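Local coordinates for 150aa long hypothetical histidine triad nucleotide-binding protein (Sulfolobus tokodaii, PDB 2EO4) that belongs to the histidine triad (HIT) family, binds a zinc ion and probably acts as a nucleotide-processing hydrolase, perhaps an adenylylsulfatase, at residues A[23-28]-A[37-42]. Numbering follows the deposited sequence.
Sequences AAILDK and LVIPKK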
loop_
_atom_site.group_PDB
_atom_site.type_symbol
_atom_site.label_atom_id
_atom_site.label_comp_id
_atom_site.label_asym_id
_atom_site.label_seq_id
_atom_site.Cartn_x
_atom_site.Cartn_y
_atom_site.Cartn_z
ATOM N N ALA A 23 -3.743 -14.121 5.908
ATOM C CA ALA A 23 -4.933 -13.910 6.715
ATOM C C ALA A 23 -5.263 -12.424 6.749
ATOM O O ALA A 23 -4.409 -11.577 6.491
ATOM C CB ALA A 23 -4.708 -14.424 8.133
ATOM N N ALA A 24 -6.518 -12.125 7.047
ATOM C CA ALA A 24 -6.984 -10.752 7.166
ATOM C C ALA A 24 -7.722 -10.750 8.496
ATOM O O ALA A 24 -8.571 -11.609 8.742
ATOM C CB ALA A 24 -7.930 -10.402 6.024
ATOM N N ILE A 25 -7.386 -9.795 9.355
ATOM C CA ILE A 25 -7.978 -9.713 10.684
ATOM C C ILE A 25 -8.510 -8.314 10.957
ATOM O O ILE A 25 -7.901 -7.329 10.549
ATOM C CB ILE A 25 -6.907 -10.054 11.738
ATOM C CG1 ILE A 25 -6.371 -11.466 11.477
ATOM C CG2 ILE A 25 -7.482 -9.932 13.145
ATOM C CD1 ILE A 25 -4.961 -11.687 11.985
ATOM N N LEU A 26 -9.646 -8.220 11.642
ATOM C CA LEU A 26 -10.194 -6.908 11.966
ATOM C C LEU A 26 -9.241 -6.203 12.920
ATOM O O LEU A 26 -8.688 -6.827 13.831
ATOM C CB LEU A 26 -11.570 -7.034 12.637
ATOM C CG LEU A 26 -12.743 -7.494 11.769
ATOM C CD1 LEU A 26 -13.998 -7.617 12.626
ATOM C CD2 LEU A 26 -12.967 -6.499 10.646
ATOM N N ASP A 27 -9.034 -4.908 12.700
ATOM C CA ASP A 27 -8.158 -4.124 13.568
ATOM C C ASP A 27 -8.877 -3.993 14.908
ATOM O O ASP A 27 -10.075 -3.700 14.945
ATOM C CB ASP A 27 -7.922 -2.735 12.961
ATOM C CG ASP A 27 -6.827 -1.959 13.681
ATOM O OD1 ASP A 27 -6.951 -1.731 14.902
ATOM O OD2 ASP A 27 -5.840 -1.575 13.022
ATOM N N LYS A 28 -8.160 -4.222 16.005
ATOM C CA LYS A 28 -8.772 -4.128 17.329
ATOM C C LYS A 28 -9.150 -2.695 17.717
ATOM O O LYS A 28 -10.109 -2.485 18.454
ATOM C CB LYS A 28 -7.841 -4.721 18.393
ATOM C CG LYS A 28 -8.415 -4.675 19.811
ATOM C CD LYS A 28 -7.493 -5.357 20.820
ATOM C CE LYS A 28 -8.057 -5.251 22.231
ATOM N NZ LYS A 28 -7.216 -5.949 23.246
ATOM N N LEU A 37 -6.646 -5.640 8.680
ATOM C CA LEU A 37 -5.224 -5.793 8.415
ATOM C C LEU A 37 -5.010 -7.096 7.651
ATOM O O LEU A 37 -5.511 -8.142 8.054
ATOM C CB LEU A 37 -4.455 -5.831 9.735
ATOM C CG LEU A 37 -4.897 -4.699 10.665
ATOM C CD1 LEU A 37 -4.436 -4.951 12.077
ATOM C CD2 LEU A 37 -4.365 -3.378 10.124
ATOM N N VAL A 38 -4.284 -7.023 6.540
ATOM C CA VAL A 38 -4.003 -8.210 5.742
ATOM C C VAL A 38 -2.552 -8.552 6.013
ATOM O O VAL A 38 -1.670 -7.699 5.894
ATOM C CB VAL A 38 -4.195 -7.950 4.238
ATOM C CG1 VAL A 38 -3.926 -9.232 3.455
ATOM C CG2 VAL A 38 -5.611 -7.457 3.975
ATOM N N ILE A 39 -2.298 -9.800 6.382
ATOM C CA ILE A 39 -0.942 -10.194 6.710
ATOM C C ILE A 39 -0.488 -11.540 6.178
ATOM O O ILE A 39 -1.298 -12.447 5.961
ATOM C CB ILE A 39 -0.753 -10.289 8.242
ATOM C CG1 ILE A 39 -1.607 -11.442 8.787
ATOM C CG2 ILE A 39 -1.174 -8.993 8.916
ATOM C CD1 ILE A 39 -1.360 -11.773 10.244
ATOM N N PRO A 40 0.823 -11.669 5.930
ATOM C CA PRO A 40 1.358 -12.943 5.454
ATOM C C PRO A 40 1.475 -13.663 6.800
ATOM O O PRO A 40 1.727 -13.005 7.819
ATOM C CB PRO A 40 2.742 -12.573 4.919
ATOM C CG PRO A 40 2.621 -11.109 4.586
ATOM C CD PRO A 40 1.800 -10.587 5.734
ATOM N N LYS A 41 1.278 -14.975 6.840
ATOM C CA LYS A 41 1.400 -15.678 8.114
ATOM C C LYS A 41 2.857 -15.728 8.554
ATOM O O LYS A 41 3.155 -15.650 9.749
ATOM C CB LYS A 41 0.814 -17.089 8.008
ATOM C CG LYS A 41 -0.703 -17.083 7.937
ATOM C CD LYS A 41 -1.280 -18.483 7.959
ATOM C CE LYS A 41 -2.798 -18.443 8.015
ATOM N NZ LYS A 41 -3.383 -19.811 8.172
ATOM N N LYS A 42 3.765 -15.852 7.591
ATOM C CA LYS A 42 5.189 -15.876 7.904
ATOM C C LYS A 42 5.590 -14.485 8.388
ATOM O O LYS A 42 5.140 -13.474 7.845
ATOM C CB LYS A 42 6.012 -16.251 6.672
ATOM C CG LYS A 42 7.510 -16.245 6.930
ATOM C CD LYS A 42 8.288 -16.772 5.738
ATOM C CE LYS A 42 9.782 -16.789 6.025
ATOM N NZ LYS A 42 10.560 -17.345 4.883
#
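I25 and I39 meet methyl to methyl across the hairpin, CD1 of I25 lying 4.0 Å from CD1 of I39. The two are diagonal neighbours on one face of the sheet, and their side chains cross at a slant. In I39, CG1 sits between the backbone N and the carbonyl carbon (chi1 66°), which turns it toward strand 22-26, bringing CG1 of I39 to 3.6 Å from O of A23. I25 has its CG1 beside its own N instead, and its CD1 reaches I39 from there. At the far end of this face, L37 lies obliquely against D27: CD2 of L37 is 3.7 Å from OD2 of D27, while OD1 of D27 accepts a bond from N of Y29, which helps fix the carboxylate. An alanine in place of L37 would remove CG and both methyls, and would probably leave a gap beside D27 and the carboxylate freer to turn. On the opposite face the packing is thinner, with CB of A24 4.3 Å from CG2 of V38.

Four backbone bonds identify an antiparallel hairpin: A23 and I39 exchange two and I25 and L37 another two, with N of I39 2.8 Å from O of A23 at a nearly straight 177°. A24–V38 is the non-hydrogen-bonded pair between them, where CA of A24 comes 3.1 Å from O of L37 in a CA-H...O contact.

Strands 22-26 and 36-40 lie inside the five-stranded HIT sheet, flanked by strands 15-18 and 97-102. Helix 52-72 packs on A24 and V38 through V65, L58 and V61. Across the sheet, F3 of helix 2-7 touches L37 and I39, and both also touch H96, the predicted nucleotidylated histidine, while O of P40 accepts a bond from the zinc ligand H94.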